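Local coordinates for protein botulinum neurotoxin type C1 (Clostridium botulinum, PDB 3R4S) that depends on binding two ganglioside molecules for cell entry and, as the full toxin, acts as a zinc endopeptidase (bontoxilysin), at residues L260-Y265 with F273-N278; E284-I289 with M312-K317. All coordinates share one frame; numbering follows the deposited sequence.

Interactions 1 and 2 follow each other along the chain in the C-terminal, beta-trefoil receptor-binding part of the toxin. Their centres lie about 14 Å apart. Interaction 1 is a beta hairpin, and interaction 2 joins the approach to strand 288-292 to the end of strand 307-314, largely through side chains and two waters. Glu284 of interaction 2 joins them: its OE1 is 2.7 Å from Arg277 N and its OE2 is 2.8 Å from Asn278 N, both probable hydrogen bonds. At the sugar the Tyr265 and Tyr286 rings meet, with Tyr265 CE1 3.2 Å from Tyr286 OH. Tyr265 comes from interaction 1, and Tyr286 and Ile314 from interaction 2. All three line the pocket of N-acetyl-beta-neuraminic acid.

Interaction 1: L260-Y265 with F273-N278; sequences LNRYMY and FNTRRN. With SLB (N-acetyl-beta-neuraminic acid), chain C.
Tyr263 lays one ring face over the side chain of Asn274, its antiparallel hydrogen-bonded partner. This is a CH-pi contact, with Asn274 CB 3.8 Å from the Tyr263 ring centroid. The ring gets there because Tyr263 CG sits between the backbone N and the carbonyl carbon (chi1 68°), which folds the ring across the neighbouring strand. Arg276 CA meets its edge.

The two strands, 262-267 and 270-275, form a beta hairpin. Tyr263 N bonds to Asn274 O at 2.8 Å, and Asn274 N returns the bond to Tyr263 O. Beyond the strand end, Arg276 N donates to Asn261 O in a nearly straight bond (174° at the hydrogen).

Arg276 also reaches back with an extended chain. Its NE donates to Leu260 O at 2.8 Å, with the oxygen 18° out of the guanidinium plane. Tyr263 CB lies over one face of this guanidinium.

Arg262 stands on the other side of the hairpin, with Met264, Phe273 and Thr275. Its NH1 donates to Asn261 OD1, and Thr275 OG1 lies over one face of its guanidinium. On the same side Met264 CE touches Phe273 CZ at 3.6 Å, side by side, and Leu404 and Pro406 of strand 401-409 pack on Phe273.

At the pocket end, Tyr265 OH is in van der Waals contact with SLB C3 at 3.3 Å, and SLB O4 sits over one face of the Tyr265 ring, offset toward the rim. At the other end, Arg276 binds two successive carbonyls, Leu260 O by NE and Asn261 O by N, which fixes the strand end.

Interaction 2: E284-I289 with M312-K317; sequences EGYKII and MTINNK. With SLB (N-acetyl-beta-neuraminic acid), chain C.
Ile314 packs its CG1 and CD1 branch over one face of the Tyr286 ring, in the beta-trefoil domain where strands 288-292 and 307-314 pair antiparallel. Ile314 CG1 lies over the ring centre in a CH-pi contact, 3.7 Å from the Tyr286 ring centroid and 7° off its normal. Ile314 CD1 reaches Tyr286 CE2 at 3.5 Å. The two side chains cross at about a right angle.

Met312 SD lies obliquely 5.0 Å from the Tyr286 ring centroid, a Met-aromatic contact, and packs on Tyr286 CB at 3.7 Å. Met312 CG is anti to the backbone N (chi1 179°), and a bend at chi3 brings CE to Ile288 CG2.

Behind this layer the strands have parted, and two waters bridge them. One accepts from Lys287 N and donates to Thr313 O. The other donates to Lys287 O and accepts from Thr313 N at 2.9 Å. A type I' turn from Ile314 to Lys317 then reverses the chain into strand 317-323. Tyr286 is further placed by a backbone bond to Met264.

The packing leaves the tyrosine hydroxyl pointing to the sialic acid, with Tyr286 OH 2.6 Å from SLB O4.

Interaction 1: L260-Y265 with F273-N278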
ATOM      1  N   LEU A 260       1.843   0.716 -15.730  1.00 23.00           N
ATOM      2  CA  LEU A 260       0.621   0.900 -14.959  1.00 24.65           C
ATOM      3  C   LEU A 260      -0.489   1.464 -15.827  1.00 26.87           C
ATOM      4  O   LEU A 260      -1.663   1.284 -15.523  1.00 26.22           O
ATOM      5  CB  LEU A 260       0.873   1.824 -13.756  1.00 23.59           C
ATOM      6  CG  LEU A 260       1.824   1.231 -12.706  1.00 27.14           C
ATOM      7  CD1 LEU A 260       2.074   2.210 -11.575  1.00 29.92           C
ATOM      8  CD2 LEU A 260       1.261  -0.061 -12.162  1.00 23.62           C
ATOM      9  N   ASN A 261      -0.115   2.143 -16.910  1.00 23.81           N
ATOM     10  CA  ASN A 261      -1.108   2.699 -17.829  1.00 28.33           C
ATOM     11  C   ASN A 261      -1.620   1.678 -18.849  1.00 27.85           C
ATOM     12  O   ASN A 261      -2.309   2.040 -19.797  1.00 26.16           O
ATOM     13  CB  ASN A 261      -0.569   3.944 -18.542  1.00 29.63           C
ATOM     14  CG  ASN A 261       0.522   3.616 -19.550  1.00 36.64           C
ATOM     15  OD1 ASN A 261       1.089   2.525 -19.536  1.00 32.57           O
ATOM     16  ND2 ASN A 261       0.832   4.573 -20.426  1.00 40.08           N
ATOM     17  N   ARG A 262      -1.286   0.404 -18.644  1.00 28.24           N
ATOM     18  CA  ARG A 262      -1.752  -0.667 -19.530  1.00 26.14           C
ATOM     19  C   ARG A 262      -2.676  -1.630 -18.798  1.00 28.57           C
ATOM     20  O   ARG A 262      -2.403  -2.032 -17.661  1.00 27.24           O
ATOM     21  CB  ARG A 262      -0.583  -1.470 -20.090  1.00 23.61           C
ATOM     22  CG  ARG A 262       0.496  -0.661 -20.785  1.00 28.12           C
ATOM     23  CD  ARG A 262      -0.024   0.029 -22.015  1.00 29.28           C
ATOM     24  NE  ARG A 262       0.945  -0.031 -23.102  1.00 30.78           N
ATOM     25  CZ  ARG A 262       1.988   0.784 -23.222  1.00 40.98           C
ATOM     26  NH1 ARG A 262       2.218   1.736 -22.312  1.00 32.96           N
ATOM     27  NH2 ARG A 262       2.805   0.643 -24.255  1.00 44.84           N
ATOM     28  N   TYR A 263      -3.762  -2.018 -19.455  1.00 24.16           N
ATOM     29  CA  TYR A 263      -4.623  -3.060 -18.917  1.00 23.67           C
ATOM     30  C   TYR A 263      -4.434  -4.357 -19.694  1.00 27.19           C
ATOM     31  O   TYR A 263      -3.842  -4.380 -20.780  1.00 26.13           O
ATOM     32  CB  TYR A 263      -6.093  -2.634 -18.926  1.00 26.29           C
ATOM     33  CG  TYR A 263      -6.686  -2.503 -20.309  1.00 30.48           C
ATOM     34  CD1 TYR A 263      -7.166  -3.620 -20.988  1.00 30.02           C
ATOM     35  CD2 TYR A 263      -6.771  -1.260 -20.939  1.00 31.00           C
ATOM     36  CE1 TYR A 263      -7.713  -3.507 -22.256  1.00 32.60           C
ATOM     37  CE2 TYR A 263      -7.319  -1.132 -22.208  1.00 31.64           C
ATOM     38  CZ  TYR A 263      -7.787  -2.261 -22.863  1.00 38.37           C
ATOM     39  OH  TYR A 263      -8.329  -2.138 -24.127  1.00 35.87           O
ATOM     40  N   MET A 264      -4.944  -5.439 -19.120  1.00 24.93           N
ATOM     41  CA  MET A 264      -4.734  -6.766 -19.660  1.00 26.73           C
ATOM     42  C   MET A 264      -5.848  -7.122 -20.641  1.00 31.87           C
ATOM     43  O   MET A 264      -7.037  -6.989 -20.335  1.00 26.80           O
ATOM     44  CB  MET A 264      -4.671  -7.779 -18.516  1.00 29.82           C
ATOM     45  CG  MET A 264      -3.815  -8.967 -18.804  1.00 30.40           C
ATOM     46  SD  MET A 264      -3.518 -10.001 -17.359  1.00 28.42           S
ATOM     47  CE  MET A 264      -1.829  -9.514 -16.992  1.00 23.81           C
ATOM     48  N   TYR A 265      -5.456  -7.557 -21.831  1.00 28.48           N
ATOM     49  CA  TYR A 265      -6.427  -7.970 -22.828  1.00 30.25           C
ATOM     50  C   TYR A 265      -5.995  -9.304 -23.430  1.00 29.43           C
ATOM     51  O   TYR A 265      -5.018  -9.903 -22.982  1.00 28.38           O
ATOM     52  CB  TYR A 265      -6.572  -6.900 -23.905  1.00 32.88           C
ATOM     53  CG  TYR A 265      -7.837  -7.038 -24.715  1.00 38.22           C
ATOM     54  CD1 TYR A 265      -9.073  -7.161 -24.087  1.00 39.62           C
ATOM     55  CD2 TYR A 265      -7.799  -7.042 -26.097  1.00 38.80           C
ATOM     56  CE1 TYR A 265     -10.234  -7.289 -24.819  1.00 38.55           C
ATOM     57  CE2 TYR A 265      -8.951  -7.174 -26.838  1.00 44.76           C
ATOM     58  CZ  TYR A 265     -10.170  -7.296 -26.193  1.00 44.04           C
ATOM     59  OH  TYR A 265     -11.332  -7.423 -26.933  1.00 53.29           O
ATOM     60  N   PHE A 273      -1.113  -6.322 -23.722  1.00 22.16           N
ATOM     61  CA  PHE A 273      -1.373  -5.152 -22.904  1.00 26.56           C
ATOM     62  C   PHE A 273      -1.779  -3.963 -23.759  1.00 25.07           C
ATOM     63  O   PHE A 273      -1.056  -3.567 -24.673  1.00 26.45           O
ATOM     64  CB  PHE A 273      -0.148  -4.815 -22.046  1.00 23.45           C
ATOM     65  CG  PHE A 273       0.132  -5.830 -20.971  1.00 25.13           C
ATOM     66  CD1 PHE A 273      -0.481  -5.737 -19.732  1.00 24.89           C
ATOM     67  CD2 PHE A 273       1.004  -6.877 -21.203  1.00 22.72           C
ATOM     68  CE1 PHE A 273      -0.225  -6.679 -18.738  1.00 25.48           C
ATOM     69  CE2 PHE A 273       1.268  -7.825 -20.215  1.00 24.54           C
ATOM     70  CZ  PHE A 273       0.651  -7.724 -18.983  1.00 25.34           C
ATOM     71  N   ASN A 274      -2.941  -3.399 -23.450  1.00 26.55           N
ATOM     72  CA  ASN A 274      -3.465  -2.244 -24.173  1.00 28.59           C
ATOM     73  C   ASN A 274      -3.457  -0.992 -23.309  1.00 31.64           C
ATOM     74  O   ASN A 274      -3.657  -1.065 -22.095  1.00 28.74           O
ATOM     75  CB  ASN A 274      -4.906  -2.511 -24.630  1.00 32.43           C
ATOM     76  CG  ASN A 274      -4.997  -3.557 -25.735  1.00 33.78           C
ATOM     77  OD1 ASN A 274      -3.990  -3.976 -26.308  1.00 31.30           O
ATOM     78  ND2 ASN A 274      -6.217  -3.980 -26.038  1.00 34.68           N
ATOM     79  N   THR A 275      -3.258   0.161 -23.940  1.00 29.50           N
ATOM     80  CA  THR A 275      -3.269   1.437 -23.241  1.00 27.07           C
ATOM     81  C   THR A 275      -4.647   1.763 -22.640  1.00 35.65           C
ATOM     82  O   THR A 275      -5.668   1.671 -23.322  1.00 34.14           O
ATOM     83  CB  THR A 275      -2.806   2.557 -24.175  1.00 36.15           C
ATOM     84  OG1 THR A 275      -1.464   2.278 -24.595  1.00 35.06           O
ATOM     85  CG2 THR A 275      -2.840   3.900 -23.470  1.00 37.67           C
ATOM     86  N   ARG A 276      -4.666   2.113 -21.352  1.00 27.79           N
ATOM     87  CA  ARG A 276      -5.894   2.476 -20.644  1.00 30.60           C
ATOM     88  C   ARG A 276      -6.534   3.720 -21.243  1.00 33.55           C
ATOM     89  O   ARG A 276      -5.843   4.664 -21.628  1.00 31.58           O
ATOM     90  CB  ARG A 276      -5.595   2.752 -19.160  1.00 29.06           C
ATOM     91  CG  ARG A 276      -5.292   1.508 -18.337  1.00 29.93           C
ATOM     92  CD  ARG A 276      -4.862   1.813 -16.871  1.00 28.05           C
ATOM     93  NE  ARG A 276      -4.312   0.586 -16.304  1.00 26.34           N
ATOM     94  CZ  ARG A 276      -5.053  -0.452 -15.932  1.00 28.44           C
ATOM     95  NH1 ARG A 276      -6.378  -0.389 -16.011  1.00 27.16           N
ATOM     96  NH2 ARG A 276      -4.476  -1.552 -15.471  1.00 33.13           N
ATOM     97  N   ARG A 277      -7.857   3.728 -21.299  1.00 32.31           N
ATOM     98  CA  ARG A 277      -8.573   4.919 -21.724  1.00 35.98           C
ATOM     99  C   ARG A 277      -8.978   5.761 -20.506  1.00 37.16           C
ATOM    100  O   ARG A 277      -9.103   6.983 -20.595  1.00 39.38           O
ATOM    101  CB  ARG A 277      -9.791   4.535 -22.566  1.00 39.87           C
ATOM    102  CG  ARG A 277      -9.438   3.727 -23.824  1.00 47.31           C
ATOM    103  CD  ARG A 277      -8.349   4.430 -24.636  1.00 53.16           C
ATOM    104  NE  ARG A 277      -7.703   3.549 -25.614  1.00 64.44           N
ATOM    105  CZ  ARG A 277      -6.632   3.891 -26.334  1.00 68.24           C
ATOM    106  NH1 ARG A 277      -6.085   5.096 -26.184  1.00 66.62           N
ATOM    107  NH2 ARG A 277      -6.100   3.032 -27.202  1.00 60.99           N
ATOM    108  N   ASN A 278      -9.165   5.096 -19.369  1.00 32.77           N
ATOM    109  CA  ASN A 278      -9.522   5.764 -18.126  1.00 35.24           C
ATOM    110  C   ASN A 278      -8.331   5.768 -17.170  1.00 37.43           C
ATOM    111  O   ASN A 278      -8.179   4.865 -16.351  1.00 34.11           O
ATOM    112  CB  ASN A 278     -10.712   5.059 -17.477  1.00 37.25           C
ATOM    113  CG  ASN A 278     -11.818   4.742 -18.474  1.00 39.58           C
ATOM    114  OD1 ASN A 278     -12.452   3.686 -18.407  1.00 37.87           O
ATOM    115  ND2 ASN A 278     -12.042   5.653 -19.414  1.00 41.83           N
TER
HETATM  116  C1  SLB C6875     -12.192  -9.722 -30.052  1.00 46.66           C
HETATM  117  C2  SLB C6875     -12.099 -10.917 -29.141  1.00 45.06           C
HETATM  118  C3  SLB C6875     -11.281 -10.537 -27.902  1.00 37.89           C
HETATM  119  C4  SLB C6875     -11.045 -11.751 -27.008  1.00 36.26           C
HETATM  120  C5  SLB C6875     -10.339 -12.820 -27.810  1.00 34.21           C
HETATM  121  C6  SLB C6875     -11.174 -13.174 -29.044  1.00 42.79           C
HETATM  122  C7  SLB C6875     -10.371 -14.140 -29.904  1.00 41.90           C
HETATM  123  C8  SLB C6875     -11.242 -14.738 -31.020  1.00 51.88           C
HETATM  124  C9  SLB C6875     -10.465 -15.750 -31.858  1.00 48.90           C
HETATM  125  C10 SLB C6875      -9.289 -14.746 -26.708  1.00 32.49           C
HETATM  126  C11 SLB C6875      -9.545 -15.938 -25.838  1.00 30.37           C
HETATM  127  N5  SLB C6875     -10.372 -14.015 -26.978  1.00 36.16           N
HETATM  128  O1A SLB C6875     -11.206  -9.392 -30.752  1.00 47.92           O
HETATM  129  O1B SLB C6875     -13.268  -9.084 -30.054  1.00 54.15           O
HETATM  130  O2  SLB C6875     -13.433 -11.253 -28.745  1.00 45.01           O
HETATM  131  O4  SLB C6875     -10.228 -11.400 -25.887  1.00 40.58           O
HETATM  132  O6  SLB C6875     -11.522 -12.027 -29.846  1.00 38.98           O
HETATM  133  O7  SLB C6875      -9.272 -13.385 -30.449  1.00 37.53           O
HETATM  134  O8  SLB C6875     -12.404 -15.373 -30.465  1.00 53.06           O
HETATM  135  O9  SLB C6875      -9.719 -15.033 -32.848  1.00 52.29           O
HETATM  136  O10 SLB C6875      -8.171 -14.471 -27.130  1.00 31.71           O
HETATM  137  O   HOH W   1       0.250  -1.144 -25.222  1.00 35.06           O

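Interaction 2: E284-I289 with M312-K317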
ATOM      1  N   GLU A 284     -10.545  -1.468 -16.648  1.00 33.79           N
ATOM      2  CA  GLU A 284     -10.547  -1.893 -18.044  1.00 32.75           C
ATOM      3  C   GLU A 284      -9.918  -3.269 -18.201  1.00 34.36           C
ATOM      4  O   GLU A 284      -9.016  -3.646 -17.451  1.00 29.48           O
ATOM      5  CB  GLU A 284      -9.800  -0.884 -18.912  1.00 31.58           C
ATOM      6  CG  GLU A 284     -10.418   0.504 -18.915  1.00 33.61           C
ATOM      7  CD  GLU A 284      -9.527   1.537 -19.588  1.00 34.39           C
ATOM      8  OE1 GLU A 284      -9.427   1.537 -20.833  1.00 35.24           O
ATOM      9  OE2 GLU A 284      -8.927   2.355 -18.871  1.00 32.73           O
ATOM     10  N   GLY A 285     -10.408  -4.029 -19.171  1.00 31.88           N
ATOM     11  CA  GLY A 285      -9.773  -5.281 -19.519  1.00 28.98           C
ATOM     12  C   GLY A 285     -10.156  -6.450 -18.638  1.00 30.96           C
ATOM     13  O   GLY A 285     -11.092  -6.375 -17.841  1.00 30.07           O
ATOM     14  N   TYR A 286      -9.418  -7.543 -18.783  1.00 25.53           N
ATOM     15  CA  TYR A 286      -9.772  -8.777 -18.108  1.00 26.43           C
ATOM     16  C   TYR A 286      -9.154  -8.865 -16.724  1.00 30.48           C
ATOM     17  O   TYR A 286      -8.154  -8.202 -16.416  1.00 25.57           O
ATOM     18  CB  TYR A 286      -9.367  -9.987 -18.946  1.00 28.05           C
ATOM     19  CG  TYR A 286      -9.979 -10.008 -20.328  1.00 31.54           C
ATOM     20  CD1 TYR A 286     -11.337  -9.777 -20.514  1.00 31.33           C
ATOM     21  CD2 TYR A 286      -9.200 -10.277 -21.448  1.00 33.45           C
ATOM     22  CE1 TYR A 286     -11.901  -9.802 -21.786  1.00 35.01           C
ATOM     23  CE2 TYR A 286      -9.750 -10.305 -22.717  1.00 34.95           C
ATOM     24  CZ  TYR A 286     -11.106 -10.068 -22.880  1.00 36.73           C
ATOM     25  OH  TYR A 286     -11.657 -10.096 -24.141  1.00 34.47           O
ATOM     26  N   LYS A 287      -9.773  -9.698 -15.901  1.00 29.04           N
ATOM     27  CA  LYS A 287      -9.366  -9.904 -14.528  1.00 28.16           C
ATOM     28  C   LYS A 287      -8.762 -11.292 -14.396  1.00 27.39           C
ATOM     29  O   LYS A 287      -9.089 -12.192 -15.173  1.00 28.28           O
ATOM     30  CB  LYS A 287     -10.603  -9.788 -13.641  1.00 28.24           C
ATOM     31  CG  LYS A 287     -11.379  -8.499 -13.889  1.00 31.54           C
ATOM     32  CD  LYS A 287     -12.858  -8.679 -13.611  1.00 37.30           C
ATOM     33  CE  LYS A 287     -13.666  -7.537 -14.206  1.00 42.35           C
ATOM     34  NZ  LYS A 287     -15.034  -7.457 -13.616  1.00 55.26           N
ATOM     35  N   ILE A 288      -7.873 -11.470 -13.426  1.00 27.16           N
ATOM     36  CA  ILE A 288      -7.400 -12.807 -13.083  1.00 25.21           C
ATOM     37  C   ILE A 288      -7.906 -13.202 -11.709  1.00 27.80           C
ATOM     38  O   ILE A 288      -8.275 -12.350 -10.894  1.00 25.98           O
ATOM     39  CB  ILE A 288      -5.851 -12.927 -13.115  1.00 27.82           C
ATOM     40  CG1 ILE A 288      -5.208 -12.044 -12.054  1.00 27.81           C
ATOM     41  CG2 ILE A 288      -5.298 -12.574 -14.504  1.00 26.20           C
ATOM     42  CD1 ILE A 288      -5.181 -12.642 -10.660  1.00 30.07           C
ATOM     43  N   ILE A 289      -7.923 -14.505 -11.462  1.00 26.13           N
ATOM     44  CA  ILE A 289      -8.187 -15.031 -10.140  1.00 25.37           C
ATOM     45  C   ILE A 289      -7.024 -15.955  -9.824  1.00 27.58           C
ATOM     46  O   ILE A 289      -6.624 -16.755 -10.670  1.00 26.78           O
ATOM     47  CB  ILE A 289      -9.510 -15.830 -10.102  1.00 29.08           C
ATOM     48  CG1 ILE A 289     -10.695 -14.901 -10.383  1.00 25.97           C
ATOM     49  CG2 ILE A 289      -9.663 -16.537  -8.760  1.00 24.25           C
ATOM     50  CD1 ILE A 289     -12.044 -15.609 -10.414  1.00 31.96           C
ATOM     51  N   MET A 312      -8.282 -16.901 -15.914  1.00 25.00           N
ATOM     52  CA  MET A 312      -8.892 -15.742 -16.546  1.00 26.87           C
ATOM     53  C   MET A 312     -10.154 -16.167 -17.317  1.00 33.62           C
ATOM     54  O   MET A 312     -10.139 -17.135 -18.083  1.00 29.92           O
ATOM     55  CB  MET A 312      -7.904 -15.052 -17.482  1.00 25.31           C
ATOM     56  CG  MET A 312      -8.481 -13.841 -18.199  1.00 26.65           C
ATOM     57  SD  MET A 312      -7.302 -13.070 -19.316  1.00 29.60           S
ATOM     58  CE  MET A 312      -6.138 -12.339 -18.157  1.00 29.31           C
ATOM     59  N   THR A 313     -11.252 -15.456 -17.099  1.00 35.01           N
ATOM     60  CA  THR A 313     -12.496 -15.778 -17.792  1.00 36.45           C
ATOM     61  C   THR A 313     -12.784 -14.753 -18.882  1.00 38.62           C
ATOM     62  O   THR A 313     -12.806 -13.547 -18.631  1.00 38.10           O
ATOM     63  CB  THR A 313     -13.681 -15.866 -16.816  1.00 38.81           C
ATOM     64  OG1 THR A 313     -13.523 -17.021 -15.982  1.00 40.47           O
ATOM     65  CG2 THR A 313     -14.992 -15.984 -17.575  1.00 39.92           C
ATOM     66  N   ILE A 314     -12.976 -15.242 -20.100  1.00 37.01           N
ATOM     67  CA  ILE A 314     -13.345 -14.390 -21.226  1.00 38.01           C
ATOM     68  C   ILE A 314     -14.564 -14.983 -21.932  1.00 43.80           C
ATOM     69  O   ILE A 314     -14.588 -16.178 -22.242  1.00 42.03           O
ATOM     70  CB  ILE A 314     -12.203 -14.280 -22.237  1.00 38.69           C
ATOM     71  CG1 ILE A 314     -10.949 -13.733 -21.558  1.00 36.87           C
ATOM     72  CG2 ILE A 314     -12.622 -13.412 -23.420  1.00 39.11           C
ATOM     73  CD1 ILE A 314      -9.726 -13.760 -22.442  1.00 35.45           C
ATOM     74  N   ASN A 315     -15.575 -14.152 -22.173  1.00 44.76           N
ATOM     75  CA  ASN A 315     -16.804 -14.601 -22.827  1.00 47.11           C
ATOM     76  C   ASN A 315     -17.329 -15.891 -22.209  1.00 48.05           C
ATOM     77  O   ASN A 315     -17.679 -16.838 -22.918  1.00 46.77           O
ATOM     78  CB  ASN A 315     -16.585 -14.772 -24.336  1.00 46.39           C
ATOM     79  CG  ASN A 315     -16.232 -13.458 -25.026  1.00 53.33           C
ATOM     80  OD1 ASN A 315     -15.477 -13.436 -26.002  1.00 56.34           O
ATOM     81  ND2 ASN A 315     -16.770 -12.353 -24.512  1.00 54.61           N
ATOM     82  N   ASN A 316     -17.358 -15.919 -20.880  1.00 45.61           N
ATOM     83  CA  ASN A 316     -17.866 -17.061 -20.116  1.00 46.52           C
ATOM     84  C   ASN A 316     -17.113 -18.381 -20.260  1.00 45.74           C
ATOM     85  O   ASN A 316     -17.592 -19.427 -19.824  1.00 51.27           O
ATOM     86  CB  ASN A 316     -19.359 -17.257 -20.373  1.00 52.86           C
ATOM     87  CG  ASN A 316     -20.193 -16.150 -19.766  1.00 58.19           C
ATOM     88  OD1 ASN A 316     -20.851 -15.392 -20.479  1.00 60.10           O
ATOM     89  ND2 ASN A 316     -20.152 -16.037 -18.441  1.00 53.04           N
ATOM     90  N   LYS A 317     -15.931 -18.332 -20.859  1.00 44.07           N
ATOM     91  CA  LYS A 317     -15.051 -19.493 -20.880  1.00 38.84           C
ATOM     92  C   LYS A 317     -13.878 -19.222 -19.939  1.00 41.63           C
ATOM     93  O   LYS A 317     -13.301 -18.130 -19.963  1.00 41.52           O
ATOM     94  CB  LYS A 317     -14.538 -19.741 -22.293  1.00 40.91           C
ATOM     95  CG  LYS A 317     -13.541 -20.886 -22.393  1.00 47.51           C
ATOM     96  CD  LYS A 317     -14.212 -22.175 -22.860  1.00 54.19           C
ATOM     97  CE  LYS A 317     -14.606 -22.086 -24.324  1.00 59.87           C
ATOM     98  NZ  LYS A 317     -13.403 -22.064 -25.208  1.00 57.26           N
TER
HETATM   99  C1  SLB C6875     -12.192  -9.722 -30.052  1.00 46.66           C
HETATM  100  C2  SLB C6875     -12.099 -10.917 -29.141  1.00 45.06           C
HETATM  101  C3  SLB C6875     -11.281 -10.537 -27.902  1.00 37.89           C
HETATM  102  C4  SLB C6875     -11.045 -11.751 -27.008  1.00 36.26           C
HETATM  103  C5  SLB C6875     -10.339 -12.820 -27.810  1.00 34.21           C
HETATM  104  C6  SLB C6875     -11.174 -13.174 -29.044  1.00 42.79           C
HETATM  105  C7  SLB C6875     -10.371 -14.140 -29.904  1.00 41.90           C
HETATM  106  C8  SLB C6875     -11.242 -14.738 -31.020  1.00 51.88           C
HETATM  107  C9  SLB C6875     -10.465 -15.750 -31.858  1.00 48.90           C
HETATM  108  C10 SLB C6875      -9.289 -14.746 -26.708  1.00 32.49           C
HETATM  109  C11 SLB C6875      -9.545 -15.938 -25.838  1.00 30.37           C
HETATM  110  N5  SLB C6875     -10.372 -14.015 -26.978  1.00 36.16           N
HETATM  111  O1A SLB C6875     -11.206  -9.392 -30.752  1.00 47.92           O
HETATM  112  O1B SLB C6875     -13.268  -9.084 -30.054  1.00 54.15           O
HETATM  113  O2  SLB C6875     -13.433 -11.253 -28.745  1.00 45.01           O
HETATM  114  O4  SLB C6875     -10.228 -11.400 -25.887  1.00 40.58           O
HETATM  115  O6  SLB C6875     -11.522 -12.027 -29.846  1.00 38.98           O
HETATM  116  O7  SLB C6875      -9.272 -13.385 -30.449  1.00 37.53           O
HETATM  117  O8  SLB C6875     -12.404 -15.373 -30.465  1.00 53.06           O
HETATM  118  O9  SLB C6875      -9.719 -15.033 -32.848  1.00 52.29           O
HETATM  119  O10 SLB C6875      -8.171 -14.471 -27.130  1.00 31.71           O
HETATM  120  O   HOH W   2     -12.021 -11.038 -16.945  1.00 34.69           O
HETATM  121  O   HOH W   3     -11.279 -13.880 -14.652  1.00 34.84           O